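PDB 4O8S: putative from Helicobacter pylori, which belongs to the nucleotidyltransferase superfamily, is related to the AbiEii toxins of type IV toxin-antitoxin systems, and probably transfers a nucleotide to a substrate. Local coordinates for residues H163-L166 with D167-S170; H142-K146 with A147-F151; L153-A157 with K158-E162. All coordinates share one frame; numbering follows the deposited sequence.

Contact 1 (H163-L166 with D167-S170); sequences HFNL and DLAS
The Phe164 ring meets the first turn of helix 166-176 through CD2. At its edge, near the ring plane, lies the backbone N of Ala169. Leu168 CB comes in obliquely and is 3.9 Å from Phe164 CD2; the two side chains cross at about a right angle. The second flat group is the amide of Asn165, the N-cap residue of this helix. Its OD1 accepts from Leu168 N at 2.9 Å, with an N-H...O angle of 172°, a nearly straight bond. The donor also lies almost on the line of the amide C=O bond. Asn165 CG sits between the backbone N and the carbonyl carbon (chi1 57°), which turns OD1 back over the first turn. The cap thus serves an N-H of the first turn, as an N-cap does. Leu168 CG packs against the same oxygen, 3.4 Å from Asn165 OD1. Regular helical bonding then begins. Ala169 N donates to Asn165 O at 2.8 Å. Phe164 is buried, and it also touches Ile130 of helix 126-139 and Ile216 of helix 202-231. Leu168 reaches Ile130 as well, while Leu166 and Ala169 touch Leu220. The start of helix 166-176 thus packs on helices 126-139 and 202-231. At the next residue, Ser170 N donates to Leu166 O at 2.8 Å.

Contact 2 (H142-K146 with A147-F151); sequences HTRTK and ARDLF
Arg144 and Asp149 form a side-on, two-nitrogen salt bridge across the start of helix 147-159. Arg144 NE donates to Asp149 OD2 at 2.9 Å, and Arg144 NH2 donates to Asp149 OD1 at 2.8 Å. Each carboxylate oxygen uses its syn lone pair. Both oxygens lie near the guanidinium plane, and the two flat groups are only 24° apart. This double grip holds the pair nearly coplanar and fixes how the carboxylate is turned. Arg144 CG lies between its backbone N and carbonyl carbon (chi1 56°), and the chain then runs extended to NE, which carries the guanidinium from the loop to the helix. Asp149 has a second ionic partner, since OD1 also pairs with Lys133 of helix 126-139. The bridge therefore ties the loop and two helices together. Elsewhere, Arg148 NE forms a salt bridge with Asp193 OD2.

Water and backbone bonds make up the rest. Water 1 accepts from Lys146 N at 2.8 Å; its very short approach to Asp149 OD2 is doubtful as a bond. The N-H of Ala147 is taken by Asp189 OD2. Ala147 and Leu150 face other helices, both touching Tyr186 of helix 179-192. The backbone closes the turn with Asp149 N donating to Lys146 O at 2.9 Å.

Contact 3 (L153-A157 with K158-E162); sequences LHFLA and KHYEE
The C-terminal end of helix 147-159 carries an aromatic cluster of Phe155, His159 and Tyr160. With chi1 at 168°, CG opposite the backbone N, the Phe155 ring turns out from the helix, where His159 and Tyr160 meet it. Phe155 CD1 touches His159 CD2 at 3.5 Å. Those two side chains cross at about a right angle, with ring planes 44° apart. On the far side of the Phe155 ring, CE2 meets Tyr160 CE2 at 3.6 Å and lies at the tyrosine edge. Both pairs are oblique. His159 CD2 also comes within 3.3 Å of Phe155 O, which lies near the imidazole plane. Leu156 CD2 packs against Tyr160 CD2 at 4.2 Å.

Three i to i+4 backbone bonds finish the helix: Lys158 N to His154 O, His159 N to Phe155 O, and Tyr160 N to Leu156 O at 2.8 Å. Tyr160 is the first residue to leave helical geometry. Beyond it, water 2 donates to Ala157 O and Glu161 OE1, bridging the helix and the turn. His154 and Lys158 lie side by side, with His154 CE1 4.0 Å from Lys158 CD. Both reach Glu208 of helix 202-231. Tyr160 OH bonds to Tyr37 O, Phe155 touches Leu39 and Asn40, Leu156 meets Ile126 of helix 126-139, and Ala157 packs on Leu172 of helix 166-176.

How the contacts relate
Along the chain the contacts come in series; none nests in or crosses another. Contact 2 comes first, where the loop after helix 126-139 turns into helix 147-159. Contact 3 follows directly on the same helix and ends it in a turn. Contact 1 then closes the short loop that starts helix 166-176. Contacts 2 and 3 adjoin in sequence, with centres about 16 Å apart. Contacts 3 and 1 touch in space: Phe164 CE1 is 3.6 Å from Leu156 O, so the loop leading into helix 166-176 packs on the last turns of helix 147-159. Together they join helices 126-139, 147-159, 166-176 and 202-231.

Contact 1 (H163-L166 with D167-S170)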
# COMPACT_ATOMS: atom_id res chain seq x y z
N HIS A 163 11.23 -8.27 7.58
CA HIS A 163 10.85 -6.94 8.07
C HIS A 163 9.85 -7.01 9.20
O HIS A 163 9.46 -5.98 9.76
CB HIS A 163 10.29 -6.11 6.93
CG HIS A 163 11.30 -5.77 5.88
ND1 HIS A 163 12.08 -4.63 5.93
CD2 HIS A 163 11.67 -6.42 4.74
CE1 HIS A 163 12.86 -4.58 4.87
NE2 HIS A 163 12.64 -5.66 4.14
N PHE A 164 9.40 -8.21 9.55
CA PHE A 164 8.53 -8.33 10.70
C PHE A 164 9.37 -8.38 11.97
O PHE A 164 10.39 -9.07 12.01
CB PHE A 164 7.69 -9.61 10.61
CG PHE A 164 6.61 -9.54 9.58
CD1 PHE A 164 6.91 -9.68 8.23
CD2 PHE A 164 5.29 -9.34 9.96
CE1 PHE A 164 5.91 -9.61 7.26
CE2 PHE A 164 4.27 -9.27 9.00
CZ PHE A 164 4.59 -9.40 7.64
N ASN A 165 8.96 -7.67 13.01
CA ASN A 165 9.53 -7.90 14.34
C ASN A 165 8.53 -8.69 15.20
O ASN A 165 7.45 -9.05 14.71
CB ASN A 165 9.95 -6.59 15.00
CG ASN A 165 8.80 -5.59 15.12
OD1 ASN A 165 7.64 -5.96 15.33
ND2 ASN A 165 9.13 -4.31 15.00
N LEU A 166 8.87 -8.93 16.47
CA LEU A 166 7.99 -9.70 17.36
C LEU A 166 6.59 -9.12 17.44
O LEU A 166 5.60 -9.86 17.43
CB LEU A 166 8.57 -9.80 18.77
CG LEU A 166 9.50 -11.00 19.01
CD1 LEU A 166 10.18 -10.91 20.38
CD2 LEU A 166 8.71 -12.30 18.89
N ASP A 167 6.50 -7.80 17.53
CA ASP A 167 5.21 -7.16 17.68
C ASP A 167 4.36 -7.32 16.42
O ASP A 167 3.18 -7.68 16.50
CB ASP A 167 5.38 -5.67 18.03
CG ASP A 167 4.06 -4.91 18.01
OD1 ASP A 167 3.30 -5.00 19.01
OD2 ASP A 167 3.76 -4.23 16.98
N LEU A 168 4.95 -7.06 15.26
CA LEU A 168 4.23 -7.20 13.99
C LEU A 168 3.83 -8.66 13.76
O LEU A 168 2.69 -8.93 13.36
CB LEU A 168 5.09 -6.70 12.83
CG LEU A 168 5.42 -5.21 12.82
CD1 LEU A 168 6.36 -4.89 11.67
CD2 LEU A 168 4.15 -4.38 12.72
N ALA A 169 4.77 -9.57 14.00
CA ALA A 169 4.52 -11.00 13.83
C ALA A 169 3.42 -11.48 14.76
O ALA A 169 2.53 -12.25 14.36
CB ALA A 169 5.79 -11.81 14.07
N SER A 170 3.46 -11.01 16.01
CA SER A 170 2.47 -11.43 16.98
C SER A 170 1.08 -10.99 16.54
O SER A 170 0.12 -11.77 16.62
CB SER A 170 2.79 -10.88 18.37
OG SER A 170 1.77 -11.25 19.29

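Contact 2 (H142-K146 with A147-F151)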
# COMPACT_ATOMS: atom_id res chain seq x y z
N HIS A 142 -10.48 2.35 13.82
CA HIS A 142 -11.51 2.02 12.85
C HIS A 142 -10.98 1.01 11.83
O HIS A 142 -10.31 1.39 10.86
CB HIS A 142 -12.00 3.29 12.13
CG HIS A 142 -12.80 4.20 13.00
ND1 HIS A 142 -14.11 3.93 13.35
CD2 HIS A 142 -12.49 5.38 13.59
CE1 HIS A 142 -14.57 4.91 14.12
NE2 HIS A 142 -13.61 5.80 14.28
N THR A 143 -11.27 -0.27 12.04
CA THR A 143 -10.87 -1.28 11.08
C THR A 143 -11.79 -1.28 9.86
O THR A 143 -12.74 -0.50 9.80
CB THR A 143 -10.85 -2.70 11.68
OG1 THR A 143 -12.19 -3.17 11.87
CG2 THR A 143 -10.09 -2.73 13.00
N ARG A 144 -11.48 -2.15 8.91
CA ARG A 144 -12.29 -2.31 7.71
C ARG A 144 -12.25 -3.77 7.28
O ARG A 144 -11.56 -4.59 7.90
CB ARG A 144 -11.77 -1.42 6.58
CG ARG A 144 -10.31 -1.67 6.25
CD ARG A 144 -9.92 -1.05 4.92
NE ARG A 144 -8.54 -1.36 4.56
CZ ARG A 144 -7.63 -0.46 4.20
NH1 ARG A 144 -7.96 0.83 4.13
NH2 ARG A 144 -6.39 -0.84 3.90
N THR A 145 -12.99 -4.09 6.22
CA THR A 145 -13.09 -5.45 5.74
C THR A 145 -12.90 -5.45 4.23
O THR A 145 -13.86 -5.39 3.46
CB THR A 145 -14.45 -6.07 6.12
OG1 THR A 145 -14.59 -6.08 7.55
CG2 THR A 145 -14.56 -7.51 5.59
N LYS A 146 -11.63 -5.49 3.82
CA LYS A 146 -11.28 -5.43 2.40
C LYS A 146 -10.25 -6.51 2.11
O LYS A 146 -9.20 -6.57 2.76
CB LYS A 146 -10.74 -4.04 2.03
CG LYS A 146 -11.81 -2.93 2.01
CD LYS A 146 -12.89 -3.21 0.96
CE LYS A 146 -13.92 -2.09 0.90
NZ LYS A 146 -14.90 -2.33 -0.21
N ALA A 147 -10.56 -7.36 1.14
CA ALA A 147 -9.74 -8.53 0.89
C ALA A 147 -8.30 -8.18 0.50
O ALA A 147 -7.38 -8.98 0.70
CB ALA A 147 -10.39 -9.38 -0.17
N ARG A 148 -8.11 -6.98 -0.04
CA ARG A 148 -6.77 -6.49 -0.38
C ARG A 148 -5.84 -6.52 0.81
O ARG A 148 -4.64 -6.74 0.64
CB ARG A 148 -6.84 -5.07 -0.93
CG ARG A 148 -7.44 -5.00 -2.31
CD ARG A 148 -7.89 -3.59 -2.68
NE ARG A 148 -8.76 -3.63 -3.86
CZ ARG A 148 -9.14 -2.56 -4.56
NH1 ARG A 148 -8.73 -1.34 -4.23
NH2 ARG A 148 -9.94 -2.73 -5.61
N ASP A 149 -6.38 -6.29 2.01
CA ASP A 149 -5.55 -6.32 3.20
C ASP A 149 -4.96 -7.71 3.40
O ASP A 149 -3.79 -7.87 3.80
CB ASP A 149 -6.37 -5.90 4.42
CG ASP A 149 -6.81 -4.44 4.36
OD1 ASP A 149 -6.18 -3.66 3.61
OD2 ASP A 149 -7.79 -4.08 5.05
N LEU A 150 -5.77 -8.73 3.13
CA LEU A 150 -5.31 -10.11 3.26
C LEU A 150 -4.28 -10.45 2.20
O LEU A 150 -3.22 -11.01 2.50
CB LEU A 150 -6.50 -11.07 3.16
CG LEU A 150 -6.12 -12.55 3.28
CD1 LEU A 150 -5.37 -12.82 4.58
CD2 LEU A 150 -7.37 -13.41 3.21
N PHE A 151 -4.58 -10.10 0.95
CA PHE A 151 -3.66 -10.34 -0.16
C PHE A 151 -2.31 -9.71 0.15
O PHE A 151 -1.25 -10.34 0.00
CB PHE A 151 -4.21 -9.69 -1.42
CG PHE A 151 -3.39 -9.97 -2.66
CD1 PHE A 151 -2.24 -9.23 -2.94
CD2 PHE A 151 -3.77 -10.97 -3.55
CE1 PHE A 151 -1.47 -9.49 -4.08
CE2 PHE A 151 -3.01 -11.26 -4.70
CZ PHE A 151 -1.86 -10.51 -4.96
O HOH W 1 -9.55 -5.79 5.72

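Contact 3 (L153-A157 with K158-E162)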
# COMPACT_ATOMS: atom_id res chain seq x y z
N LEU A 153 -1.01 -8.54 3.05
CA LEU A 153 -0.32 -9.06 4.23
C LEU A 153 0.31 -10.43 3.94
O LEU A 153 1.40 -10.73 4.44
CB LEU A 153 -1.25 -9.15 5.44
CG LEU A 153 -1.44 -7.81 6.18
CD1 LEU A 153 -2.44 -7.98 7.32
CD2 LEU A 153 -0.10 -7.31 6.71
N HIS A 154 -0.38 -11.23 3.14
CA HIS A 154 0.15 -12.52 2.70
C HIS A 154 1.39 -12.30 1.83
O HIS A 154 2.41 -12.95 2.03
CB HIS A 154 -0.94 -13.28 1.93
CG HIS A 154 -0.45 -14.51 1.24
ND1 HIS A 154 0.09 -14.49 -0.03
CD2 HIS A 154 -0.44 -15.81 1.64
CE1 HIS A 154 0.43 -15.72 -0.38
NE2 HIS A 154 0.12 -16.54 0.62
N PHE A 155 1.31 -11.35 0.89
CA PHE A 155 2.44 -10.99 0.05
C PHE A 155 3.63 -10.56 0.89
O PHE A 155 4.79 -10.93 0.61
CB PHE A 155 2.04 -9.83 -0.87
CG PHE A 155 3.21 -9.19 -1.59
CD1 PHE A 155 3.71 -9.75 -2.76
CD2 PHE A 155 3.82 -8.04 -1.08
CE1 PHE A 155 4.79 -9.19 -3.41
CE2 PHE A 155 4.91 -7.47 -1.73
CZ PHE A 155 5.40 -8.04 -2.91
N LEU A 156 3.35 -9.75 1.91
CA LEU A 156 4.39 -9.24 2.79
C LEU A 156 5.03 -10.36 3.63
O LEU A 156 6.25 -10.43 3.72
CB LEU A 156 3.82 -8.14 3.70
CG LEU A 156 3.62 -6.82 2.93
CD1 LEU A 156 2.70 -5.89 3.69
CD2 LEU A 156 4.96 -6.13 2.67
N ALA A 157 4.22 -11.21 4.23
CA ALA A 157 4.75 -12.32 5.02
C ALA A 157 5.56 -13.28 4.15
O ALA A 157 6.58 -13.84 4.59
CB ALA A 157 3.61 -13.07 5.72
N LYS A 158 5.13 -13.46 2.91
CA LYS A 158 5.78 -14.41 2.02
C LYS A 158 7.10 -13.89 1.46
O LYS A 158 8.08 -14.64 1.37
CB LYS A 158 4.84 -14.77 0.85
CG LYS A 158 5.29 -15.97 -0.00
CD LYS A 158 4.34 -16.19 -1.18
CE LYS A 158 4.71 -17.44 -1.99
NZ LYS A 158 3.95 -18.65 -1.55
N HIS A 159 7.14 -12.61 1.08
CA HIS A 159 8.31 -12.09 0.38
C HIS A 159 9.15 -11.13 1.20
O HIS A 159 10.30 -10.82 0.82
CB HIS A 159 7.89 -11.42 -0.93
CG HIS A 159 7.16 -12.33 -1.86
ND1 HIS A 159 7.81 -13.28 -2.62
CD2 HIS A 159 5.84 -12.46 -2.14
CE1 HIS A 159 6.92 -13.94 -3.35
NE2 HIS A 159 5.71 -13.46 -3.07
N TYR A 160 8.61 -10.64 2.31
CA TYR A 160 9.38 -9.68 3.10
C TYR A 160 9.40 -10.03 4.57
O TYR A 160 9.33 -9.14 5.43
CB TYR A 160 8.82 -8.26 2.90
CG TYR A 160 9.07 -7.73 1.51
CD1 TYR A 160 10.25 -7.08 1.20
CD2 TYR A 160 8.11 -7.86 0.51
CE1 TYR A 160 10.49 -6.58 -0.07
CE2 TYR A 160 8.34 -7.37 -0.77
CZ TYR A 160 9.53 -6.74 -1.05
OH TYR A 160 9.78 -6.23 -2.31
N GLU A 161 9.52 -11.32 4.87
CA GLU A 161 9.38 -11.77 6.25
C GLU A 161 10.44 -11.17 7.19
O GLU A 161 10.22 -11.07 8.40
CB GLU A 161 9.42 -13.31 6.33
CG GLU A 161 10.83 -13.91 6.35
CD GLU A 161 10.83 -15.34 6.91
OE1 GLU A 161 10.33 -16.26 6.20
OE2 GLU A 161 11.29 -15.55 8.06
N GLU A 162 11.58 -10.78 6.63
CA GLU A 162 12.66 -10.25 7.47
C GLU A 162 12.31 -8.88 8.07
O GLU A 162 12.99 -8.39 8.97
CB GLU A 162 13.99 -10.21 6.69
CG GLU A 162 14.05 -9.19 5.52
CD GLU A 162 13.31 -9.64 4.25
OE1 GLU A 162 12.55 -10.65 4.29
OE2 GLU A 162 13.48 -8.97 3.19
O HOH W 2 7.57 -16.64 5.07